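ATP-dependent helicase FUN30 (Saccharomyces cerevisiae S288c, PDB 5GN1) remodels nucleosomes using ATP hydrolysis, promotes DNA end resection at double-strand breaks and is required for heterochromatin organization, represented here by the C-terminal part of its ATPase domain. Local coordinates at residues Tyr227-Leu232 with Asp253-Leu259; Asn274-Phe279 with Glu303-Leu309; Leu46-His50 with Asp293-Val298. The contacts are given in a common frame with arbitrary orientation. Residues are numbered along the deposited sequence.

Contact 1: Tyr227-Leu232 with Asp253-Leu259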
loop_
_atom_site.group_PDB
_atom_site.type_symbol
_atom_site.label_atom_id
_atom_site.label_comp_id
_atom_site.label_asym_id
_atom_site.label_seq_id
_atom_site.Cartn_x
_atom_site.Cartn_y
_atom_site.Cartn_z
ATOM N N TYR A 227 -14.057 6.766 -11.513
ATOM C CA TYR A 227 -13.084 6.513 -12.574
ATOM C C TYR A 227 -13.033 5.017 -12.858
ATOM O O TYR A 227 -12.718 4.228 -11.960
ATOM C CB TYR A 227 -11.688 6.995 -12.180
ATOM C CG TYR A 227 -11.515 8.481 -11.929
ATOM C CD1 TYR A 227 -12.044 9.434 -12.786
ATOM C CD2 TYR A 227 -10.778 8.923 -10.838
ATOM C CE1 TYR A 227 -11.855 10.804 -12.542
ATOM C CE2 TYR A 227 -10.578 10.265 -10.598
ATOM C CZ TYR A 227 -11.122 11.204 -11.443
ATOM O OH TYR A 227 -10.908 12.542 -11.154
ATOM N N LYS A 228 -13.299 4.630 -14.103
ATOM C CA LYS A 228 -13.068 3.245 -14.506
ATOM C C LYS A 228 -11.580 2.911 -14.471
ATOM O O LYS A 228 -10.721 3.760 -14.727
ATOM C CB LYS A 228 -13.613 2.975 -15.918
ATOM C CG LYS A 228 -15.121 3.160 -16.088
ATOM C CD LYS A 228 -15.524 3.000 -17.574
ATOM C CE LYS A 228 -16.936 3.517 -17.861
ATOM N NZ LYS A 228 -17.264 3.517 -19.342
ATOM N N PHE A 229 -11.272 1.651 -14.163
ATOM C CA PHE A 229 -9.884 1.237 -14.045
ATOM C C PHE A 229 -9.763 -0.233 -14.420
ATOM O O PHE A 229 -10.748 -0.973 -14.442
ATOM C CB PHE A 229 -9.350 1.472 -12.617
ATOM C CG PHE A 229 -9.991 0.577 -11.585
ATOM C CD1 PHE A 229 -11.181 0.949 -10.970
ATOM C CD2 PHE A 229 -9.419 -0.647 -11.261
ATOM C CE1 PHE A 229 -11.794 0.115 -10.056
ATOM C CE2 PHE A 229 -10.018 -1.490 -10.335
ATOM C CZ PHE A 229 -11.212 -1.115 -9.739
ATOM N N LEU A 230 -8.535 -0.647 -14.726
ATOM C CA LEU A 230 -8.150 -2.045 -14.846
ATOM C C LEU A 230 -6.983 -2.300 -13.910
ATOM O O LEU A 230 -6.323 -1.362 -13.438
ATOM C CB LEU A 230 -7.751 -2.409 -16.282
ATOM C CG LEU A 230 -8.835 -2.204 -17.343
ATOM C CD1 LEU A 230 -8.195 -1.991 -18.722
ATOM C CD2 LEU A 230 -9.808 -3.388 -17.365
ATOM N N ARG A 231 -6.716 -3.579 -13.660
ATOM C CA ARG A 231 -5.681 -3.959 -12.710
ATOM C C ARG A 231 -4.880 -5.145 -13.224
ATOM O O ARG A 231 -5.440 -6.073 -13.809
ATOM C CB ARG A 231 -6.299 -4.296 -11.346
ATOM C CG ARG A 231 -5.374 -5.061 -10.405
ATOM C CD ARG A 231 -5.978 -5.132 -9.017
ATOM N NE ARG A 231 -5.101 -5.801 -8.060
ATOM C CZ ARG A 231 -5.337 -5.838 -6.751
ATOM N NH1 ARG A 231 -6.415 -5.238 -6.267
ATOM N NH2 ARG A 231 -4.510 -6.480 -5.936
ATOM N N LEU A 232 -3.567 -5.107 -12.995
ATOM C CA LEU A 232 -2.657 -6.174 -13.393
ATOM C C LEU A 232 -1.540 -6.232 -12.366
ATOM O O LEU A 232 -0.807 -5.250 -12.197
ATOM C CB LEU A 232 -2.082 -5.938 -14.808
ATOM C CG LEU A 232 -1.251 -7.035 -15.507
ATOM C CD1 LEU A 232 -1.118 -6.702 -16.978
ATOM C CD2 LEU A 232 0.149 -7.233 -14.907
ATOM N N ASP A 253 -12.640 5.405 -22.511
ATOM C CA ASP A 253 -13.313 5.791 -21.278
ATOM C C ASP A 253 -12.770 5.071 -20.044
ATOM O O ASP A 253 -13.399 5.145 -18.980
ATOM C CB ASP A 253 -14.818 5.534 -21.405
ATOM C CG ASP A 253 -15.640 6.323 -20.393
ATOM O OD1 ASP A 253 -15.309 7.504 -20.130
ATOM O OD2 ASP A 253 -16.632 5.756 -19.872
ATOM N N ILE A 254 -11.647 4.360 -20.160
ATOM C CA ILE A 254 -10.994 3.752 -19.001
ATOM C C ILE A 254 -9.700 4.514 -18.753
ATOM O O ILE A 254 -8.687 4.240 -19.411
ATOM C CB ILE A 254 -10.703 2.259 -19.200
ATOM C CG1 ILE A 254 -11.968 1.494 -19.586
ATOM C CG2 ILE A 254 -10.135 1.648 -17.909
ATOM C CD1 ILE A 254 -11.761 -0.035 -19.620
ATOM N N PRO A 255 -9.678 5.468 -17.821
ATOM C CA PRO A 255 -8.502 6.340 -17.718
ATOM C C PRO A 255 -7.340 5.736 -16.947
ATOM O O PRO A 255 -6.217 6.244 -17.078
ATOM C CB PRO A 255 -9.055 7.586 -17.013
ATOM C CG PRO A 255 -10.195 7.033 -16.161
ATOM C CD PRO A 255 -10.814 5.962 -17.023
ATOM N N ILE A 256 -7.559 4.674 -16.167
ATOM C CA ILE A 256 -6.618 4.263 -15.122
ATOM C C ILE A 256 -6.290 2.785 -15.248
ATOM O O ILE A 256 -7.193 1.950 -15.384
ATOM C CB ILE A 256 -7.164 4.539 -13.712
ATOM C CG1 ILE A 256 -7.424 6.026 -13.525
ATOM C CG2 ILE A 256 -6.172 4.041 -12.642
ATOM C CD1 ILE A 256 -7.989 6.347 -12.165
ATOM N N PHE A 257 -5.000 2.467 -15.155
ATOM C CA PHE A 257 -4.486 1.109 -14.999
ATOM C C PHE A 257 -3.703 1.079 -13.691
ATOM O O PHE A 257 -2.750 1.847 -13.529
ATOM C CB PHE A 257 -3.575 0.736 -16.171
ATOM C CG PHE A 257 -3.660 -0.707 -16.591
ATOM C CD1 PHE A 257 -3.782 -1.712 -15.658
ATOM C CD2 PHE A 257 -3.633 -1.053 -17.937
ATOM C CE1 PHE A 257 -3.858 -3.051 -16.064
ATOM C CE2 PHE A 257 -3.707 -2.381 -18.337
ATOM C CZ PHE A 257 -3.823 -3.375 -17.395
ATOM N N ILE A 258 -4.105 0.220 -12.749
ATOM C CA ILE A 258 -3.371 0.073 -11.497
ATOM C C ILE A 258 -2.576 -1.227 -11.553
ATOM O O ILE A 258 -3.084 -2.262 -12.010
ATOM C CB ILE A 258 -4.296 0.140 -10.261
ATOM C CG1 ILE A 258 -5.180 -1.106 -10.133
ATOM C CG2 ILE A 258 -5.142 1.427 -10.269
ATOM C CD1 ILE A 258 -6.059 -1.071 -8.880
ATOM N N LEU A 259 -1.306 -1.163 -11.136
ATOM C CA LEU A 259 -0.369 -2.270 -11.302
ATOM C C LEU A 259 0.536 -2.377 -10.090
ATOM O O LEU A 259 0.776 -1.391 -9.385
ATOM C CB LEU A 259 0.555 -2.106 -12.528
ATOM C CG LEU A 259 -0.057 -1.857 -13.906
ATOM C CD1 LEU A 259 0.042 -0.393 -14.246
ATOM C CD2 LEU A 259 0.678 -2.704 -14.960
HETATM O O HOH W 1 -14.035 6.399 -16.300
#
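Strands 229-232 and 256-260 are the two arms of a beta-alpha-beta crossover, joined through helix 241-250, at one edge of the parallel sheet of the second RecA-like lobe. The axes of segments 229-232 and 256-259 approach to 4.6 Å, at 23°. Three backbone hydrogen bonds set the parallel register: L230 N to I256 O (3.0 Å), I258 N to L230 O (2.8 Å) and L232 N to I258 O (3.0 Å). L230 thus uses both its amide and its carbonyl.

Apolar packing occupies both faces. F229 CB meets I256 CB (3.9 Å) and R231 CB meets I258 CG1 (3.6 Å) beneath helix 212-224, where the R231 guanidinium pairs with E219. On the reverse face L230 CB lies 4.1 Å from the F257 ring centroid, 16° off its normal, a CH-pi contact; L232 CB also reaches F257 CE1 (3.6 Å).

Polar contacts finish the N-terminal end: water 1 accepts from K228 N (2.9 Å) and donates to D253 O (3.0 Å), while K228 NZ makes a very short salt bridge of 2.4 Å with D253 OD2.

Contact 2: Asn274-Phe279 with Glu303-Leu309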
loop_
_atom_site.group_PDB
_atom_site.type_symbol
_atom_site.label_atom_id
_atom_site.label_comp_id
_atom_site.label_asym_id
_atom_site.label_seq_id
_atom_site.Cartn_x
_atom_site.Cartn_y
_atom_site.Cartn_z
ATOM N N ASN A 274 0.322 8.502 -20.761
ATOM C CA ASN A 274 1.535 9.315 -20.661
ATOM C C ASN A 274 1.702 9.925 -19.273
ATOM O O ASN A 274 2.451 10.897 -19.115
ATOM C CB ASN A 274 1.589 10.404 -21.748
ATOM C CG ASN A 274 0.525 11.475 -21.585
ATOM O OD1 ASN A 274 -0.657 11.182 -21.421
ATOM N ND2 ASN A 274 0.943 12.741 -21.660
ATOM N N ASN A 275 1.030 9.357 -18.262
ATOM C CA ASN A 275 1.194 9.759 -16.874
ATOM C C ASN A 275 1.423 8.524 -16.022
ATOM O O ASN A 275 0.846 7.465 -16.277
ATOM C CB ASN A 275 -0.015 10.523 -16.351
ATOM C CG ASN A 275 -0.279 11.775 -17.153
ATOM O OD1 ASN A 275 0.258 12.844 -16.852
ATOM N ND2 ASN A 275 -1.103 11.649 -18.180
ATOM N N VAL A 276 2.276 8.671 -15.012
ATOM C CA VAL A 276 2.620 7.582 -14.112
ATOM C C VAL A 276 2.621 8.142 -12.696
ATOM O O VAL A 276 3.240 9.177 -12.439
ATOM C CB VAL A 276 3.990 6.957 -14.459
ATOM C CG1 VAL A 276 4.364 5.922 -13.389
ATOM C CG2 VAL A 276 3.952 6.295 -15.840
ATOM N N ILE A 277 1.902 7.481 -11.792
ATOM C CA ILE A 277 1.879 7.835 -10.384
ATOM C C ILE A 277 2.491 6.679 -9.619
ATOM O O ILE A 277 2.005 5.544 -9.708
ATOM C CB ILE A 277 0.460 8.131 -9.887
ATOM C CG1 ILE A 277 -0.149 9.282 -10.693
ATOM C CG2 ILE A 277 0.483 8.461 -8.402
ATOM C CD1 ILE A 277 -1.550 9.601 -10.286
ATOM N N ILE A 278 3.570 6.964 -8.893
ATOM C CA ILE A 278 4.220 5.989 -8.022
ATOM C C ILE A 278 3.588 6.203 -6.655
ATOM O O ILE A 278 3.874 7.199 -5.982
ATOM C CB ILE A 278 5.738 6.185 -7.983
ATOM C CG1 ILE A 278 6.321 6.167 -9.393
ATOM C CG2 ILE A 278 6.406 5.097 -7.140
ATOM C CD1 ILE A 278 6.197 4.842 -10.059
ATOM N N PHE A 279 2.668 5.311 -6.265
ATOM C CA PHE A 279 1.940 5.559 -5.026
ATOM C C PHE A 279 2.864 5.435 -3.825
ATOM O O PHE A 279 2.692 6.149 -2.828
ATOM C CB PHE A 279 0.754 4.611 -4.906
ATOM C CG PHE A 279 -0.235 4.997 -3.837
ATOM C CD1 PHE A 279 -1.249 5.911 -4.106
ATOM C CD2 PHE A 279 -0.164 4.434 -2.568
ATOM C CE1 PHE A 279 -2.162 6.271 -3.123
ATOM C CE2 PHE A 279 -1.086 4.775 -1.582
ATOM C CZ PHE A 279 -2.086 5.694 -1.863
ATOM N N GLU A 303 5.127 13.362 -24.191
ATOM C CA GLU A 303 5.996 13.410 -23.023
ATOM C C GLU A 303 5.308 12.701 -21.863
ATOM O O GLU A 303 4.091 12.809 -21.692
ATOM C CB GLU A 303 6.330 14.861 -22.654
ATOM C CG GLU A 303 7.304 15.526 -23.643
ATOM C CD GLU A 303 7.710 16.949 -23.255
ATOM O OE1 GLU A 303 7.502 17.363 -22.092
ATOM O OE2 GLU A 303 8.259 17.657 -24.127
ATOM N N VAL A 304 6.081 11.950 -21.079
ATOM C CA VAL A 304 5.549 11.162 -19.968
ATOM C C VAL A 304 5.879 11.870 -18.664
ATOM O O VAL A 304 7.043 12.207 -18.405
ATOM C CB VAL A 304 6.103 9.726 -19.984
ATOM C CG1 VAL A 304 5.795 8.987 -18.655
ATOM C CG2 VAL A 304 5.539 8.966 -21.177
ATOM N N ASN A 305 4.861 12.103 -17.842
ATOM C CA ASN A 305 5.030 12.765 -16.559
ATOM C C ASN A 305 4.856 11.749 -15.441
ATOM O O ASN A 305 3.850 11.036 -15.391
ATOM C CB ASN A 305 4.043 13.912 -16.402
ATOM C CG ASN A 305 4.484 15.152 -17.156
ATOM O OD1 ASN A 305 4.033 15.411 -18.278
ATOM N ND2 ASN A 305 5.385 15.917 -16.551
ATOM N N ILE A 306 5.838 11.687 -14.551
ATOM C CA ILE A 306 5.888 10.684 -13.493
ATOM C C ILE A 306 5.895 11.407 -12.154
ATOM O O ILE A 306 6.704 12.313 -11.940
ATOM C CB ILE A 306 7.122 9.777 -13.648
ATOM C CG1 ILE A 306 7.066 9.027 -14.978
ATOM C CG2 ILE A 306 7.242 8.798 -12.480
ATOM C CD1 ILE A 306 8.318 9.134 -15.751
ATOM N N THR A 307 4.975 11.037 -11.263
ATOM C CA THR A 307 4.857 11.690 -9.966
ATOM C C THR A 307 4.933 10.639 -8.862
ATOM O O THR A 307 4.162 9.672 -8.867
ATOM C CB THR A 307 3.550 12.491 -9.871
ATOM O OG1 THR A 307 3.536 13.493 -10.900
ATOM C CG2 THR A 307 3.416 13.175 -8.491
ATOM N N THR A 308 5.855 10.829 -7.919
ATOM C CA THR A 308 5.979 9.956 -6.755
ATOM C C THR A 308 5.366 10.647 -5.548
ATOM O O THR A 308 5.704 11.800 -5.251
ATOM C CB THR A 308 7.440 9.606 -6.482
ATOM O OG1 THR A 308 7.976 8.935 -7.620
ATOM C CG2 THR A 308 7.552 8.685 -5.265
ATOM N N LEU A 309 4.431 9.961 -4.891
ATOM C CA LEU A 309 3.770 10.481 -3.704
ATOM C C LEU A 309 4.640 10.205 -2.491
ATOM O O LEU A 309 5.045 9.063 -2.267
ATOM C CB LEU A 309 2.404 9.815 -3.506
ATOM C CG LEU A 309 1.429 9.925 -4.670
ATOM C CD1 LEU A 309 0.061 9.374 -4.269
ATOM C CD2 LEU A 309 1.337 11.374 -5.085
HETATM O O HOH W 2 1.963 12.160 -12.653
#
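Strands 275-278 and 304-311 run side by side; the axes of segments 275-278 and 304-309 are 4.6 Å apart with only 14° between them, so opposing residues stay in register and side chains can pack along the seam. On the face carrying V276, I278, I306 and T308 the paired side chains sit side by side. V276 CB lies 3.7 Å from I306 CG1 of its bridge partner, and V276 CG2 is 4.3 Å from V304 CG1. I306 also reaches I278 diagonally, its CG2 lying 4.2 Å from I278 CG1. T308 packs against I278, with T308 OG1 3.6 Å from I278 CB.

At the C-terminal end L309 wedges between I277 and F279: its CG is 4.1 Å from I277 CG2 and its CD1 3.7 Å from F279 CD1. Beside T307, water 2 lies 2.7 Å from T307 OG1 and donates to V276 O at 3.3 Å.

The backbone holds this fit through V276 N to N305 O (2.9 Å), T307 N to V276 O (2.8 Å), I278 N to T307 O (2.8 Å) and two flanking bonds, N305 N to N274 O and L309 N to I278 O (both 3.0 Å). N274 ND2 adds a bond to E303 O (3.1 Å). With helix 285-292 between them, these neighbouring parallel strands form a beta-alpha-beta unit, the repeating element of RecA-like helicase domains.

Contact 3: Leu46-His50 with Asp293-Val298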
loop_
_atom_site.group_PDB
_atom_site.type_symbol
_atom_site.label_atom_id
_atom_site.label_comp_id
_atom_site.label_asym_id
_atom_site.label_seq_id
_atom_site.Cartn_x
_atom_site.Cartn_y
_atom_site.Cartn_z
ATOM N N LEU A 46 12.022 9.160 -29.078
ATOM C CA LEU A 46 11.292 9.018 -27.823
ATOM C C LEU A 46 11.208 10.368 -27.118
ATOM O O LEU A 46 12.243 10.915 -26.724
ATOM C CB LEU A 46 11.980 7.991 -26.935
ATOM C CG LEU A 46 11.339 7.620 -25.599
ATOM C CD1 LEU A 46 9.895 7.181 -25.772
ATOM C CD2 LEU A 46 12.156 6.510 -24.951
ATOM N N PRO A 47 10.018 10.934 -26.941
ATOM C CA PRO A 47 9.904 12.227 -26.263
ATOM C C PRO A 47 10.398 12.122 -24.833
ATOM O O PRO A 47 10.439 11.022 -24.262
ATOM C CB PRO A 47 8.399 12.526 -26.310
ATOM C CG PRO A 47 7.830 11.555 -27.327
ATOM C CD PRO A 47 8.702 10.355 -27.259
ATOM N N PRO A 48 10.770 13.242 -24.218
ATOM C CA PRO A 48 11.340 13.184 -22.865
ATOM C C PRO A 48 10.311 12.803 -21.814
ATOM O O PRO A 48 9.111 13.041 -21.963
ATOM C CB PRO A 48 11.855 14.610 -22.636
ATOM C CG PRO A 48 11.046 15.464 -23.559
ATOM C CD PRO A 48 10.807 14.607 -24.776
ATOM N N LYS A 49 10.808 12.200 -20.738
ATOM C CA LYS A 49 10.045 11.997 -19.519
ATOM C C LYS A 49 10.461 13.025 -18.467
ATOM O O LYS A 49 11.550 13.603 -18.527
ATOM C CB LYS A 49 10.242 10.576 -18.996
ATOM C CG LYS A 49 11.627 10.258 -18.459
ATOM C CD LYS A 49 11.684 8.803 -18.022
ATOM C CE LYS A 49 12.968 8.450 -17.297
ATOM N NZ LYS A 49 13.087 6.957 -17.190
ATOM N N HIS A 50 9.556 13.281 -17.523
ATOM C CA HIS A 50 9.807 14.210 -16.427
ATOM C C HIS A 50 9.294 13.600 -15.125
ATOM O O HIS A 50 8.135 13.179 -15.050
ATOM C CB HIS A 50 9.137 15.565 -16.677
ATOM C CG HIS A 50 9.523 16.217 -17.976
ATOM N ND1 HIS A 50 10.752 16.814 -18.178
ATOM C CD2 HIS A 50 8.830 16.392 -19.127
ATOM C CE1 HIS A 50 10.802 17.317 -19.400
ATOM N NE2 HIS A 50 9.650 17.072 -19.998
ATOM N N ASP A 293 8.878 3.139 -17.317
ATOM C CA ASP A 293 9.146 2.784 -18.705
ATOM C C ASP A 293 8.093 1.859 -19.320
ATOM O O ASP A 293 8.245 1.484 -20.485
ATOM C CB ASP A 293 10.530 2.137 -18.831
ATOM C CG ASP A 293 11.667 3.131 -18.610
ATOM O OD1 ASP A 293 11.416 4.361 -18.562
ATOM O OD2 ASP A 293 12.827 2.675 -18.504
ATOM N N ARG A 294 7.045 1.457 -18.587
ATOM C CA ARG A 294 5.903 0.838 -19.267
ATOM C C ARG A 294 5.210 1.850 -20.170
ATOM O O ARG A 294 4.660 1.482 -21.211
ATOM C CB ARG A 294 4.895 0.256 -18.260
ATOM C CG ARG A 294 5.436 -0.832 -17.310
ATOM C CD ARG A 294 6.261 -1.880 -18.049
ATOM N NE ARG A 294 7.685 -1.547 -18.031
ATOM C CZ ARG A 294 8.579 -2.050 -18.871
ATOM N NH1 ARG A 294 8.186 -2.887 -19.829
ATOM N NH2 ARG A 294 9.857 -1.698 -18.767
ATOM N N ALA A 295 5.257 3.126 -19.798
ATOM C CA ALA A 295 4.729 4.240 -20.572
ATOM C C ALA A 295 5.801 4.941 -21.393
ATOM O O ALA A 295 5.560 5.296 -22.556
ATOM C CB ALA A 295 4.067 5.260 -19.634
ATOM N N HIS A 296 6.987 5.137 -20.812
ATOM C CA HIS A 296 8.077 5.866 -21.463
ATOM C C HIS A 296 8.938 4.850 -22.195
ATOM O O HIS A 296 9.923 4.334 -21.662
ATOM C CB HIS A 296 8.885 6.673 -20.452
ATOM C CG HIS A 296 10.134 7.273 -21.025
ATOM N ND1 HIS A 296 10.110 8.320 -21.924
ATOM C CD2 HIS A 296 11.438 6.942 -20.864
ATOM C CE1 HIS A 296 11.348 8.618 -22.278
ATOM N NE2 HIS A 296 12.171 7.794 -21.654
ATOM N N ARG A 297 8.553 4.551 -23.434
ATOM C CA ARG A 297 9.232 3.539 -24.227
ATOM C C ARG A 297 8.895 3.776 -25.692
ATOM O O ARG A 297 8.050 4.608 -26.034
ATOM C CB ARG A 297 8.836 2.122 -23.788
ATOM C CG ARG A 297 7.339 1.832 -23.984
ATOM C CD ARG A 297 6.915 0.483 -23.434
ATOM N NE ARG A 297 7.664 -0.627 -24.018
ATOM C CZ ARG A 297 8.663 -1.259 -23.403
ATOM N NH1 ARG A 297 9.042 -0.889 -22.183
ATOM N NH2 ARG A 297 9.290 -2.255 -24.015
ATOM N N VAL A 298 9.570 3.017 -26.554
ATOM C CA VAL A 298 9.387 3.158 -27.995
ATOM C C VAL A 298 7.922 2.953 -28.345
ATOM O O VAL A 298 7.280 2.000 -27.888
ATOM C CB VAL A 298 10.299 2.172 -28.739
ATOM C CG1 VAL A 298 10.096 2.281 -30.241
ATOM C CG2 VAL A 298 11.757 2.428 -28.373
HETATM O O HOH W 3 7.949 10.060 -23.242
#
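H296 is the centre of this surface contact, with 101 Å² of its area buried by segment 46-50. Its imidazole is sandwiched: L46 CD2 stands 3.8 Å from the H296 ring centroid over one face, 29° off the normal, and K49 CD 3.7 Å from that centroid over the opposite face, 25° off, giving two CH-pi contacts. At the ring edge, H296 CE1 approaches P47 O to 3.2 Å, and water 3 lies 2.9 Å from P47 O and 3.1 Å from H296 ND1.

L46, the first modelled residue, loses 80 Å²; its CD1 also touches R297 O at 3.2 Å. K49 loses 64 Å² and extends past the ring to a long, weak salt bridge, K49 NZ to D293 OD1 (3.4 Å). Within segment 293-298, R297 NH1 bonds D293 O (3.0 Å).

The run from D293 to V298 is consistent with helicase motif VI, whose arginines commonly serve ATP hydrolysis in this family. It lies in the loop after helix 285-292; H296 rests on V304 of strand 304-311, alongside edge strand 49-56.

From the N terminus, segment 46-50 leads into edge strand 49-56 and waits 242 residues for its contact 3 partner. Inside that loop contact 1 opens at 227-232 and closes at 253-259, a short excursion nested wholly within it. Contact 2 then opens at 274-279, so contacts 1 and 2 are in series; before it closes at 303-309, segment 293-298 closes contact 3, and these two therefore cross. In the sheet, contact 1 joins the strands at one edge, while contact 2 lies toward the other. Contacts 2 and 3 touch directly, with H50 O 2.8 Å from I306 N, a probable hydrogen bond tying strand 49-56 to 304-311. Contacts 1 and 2 do not touch, but belong to one sheet.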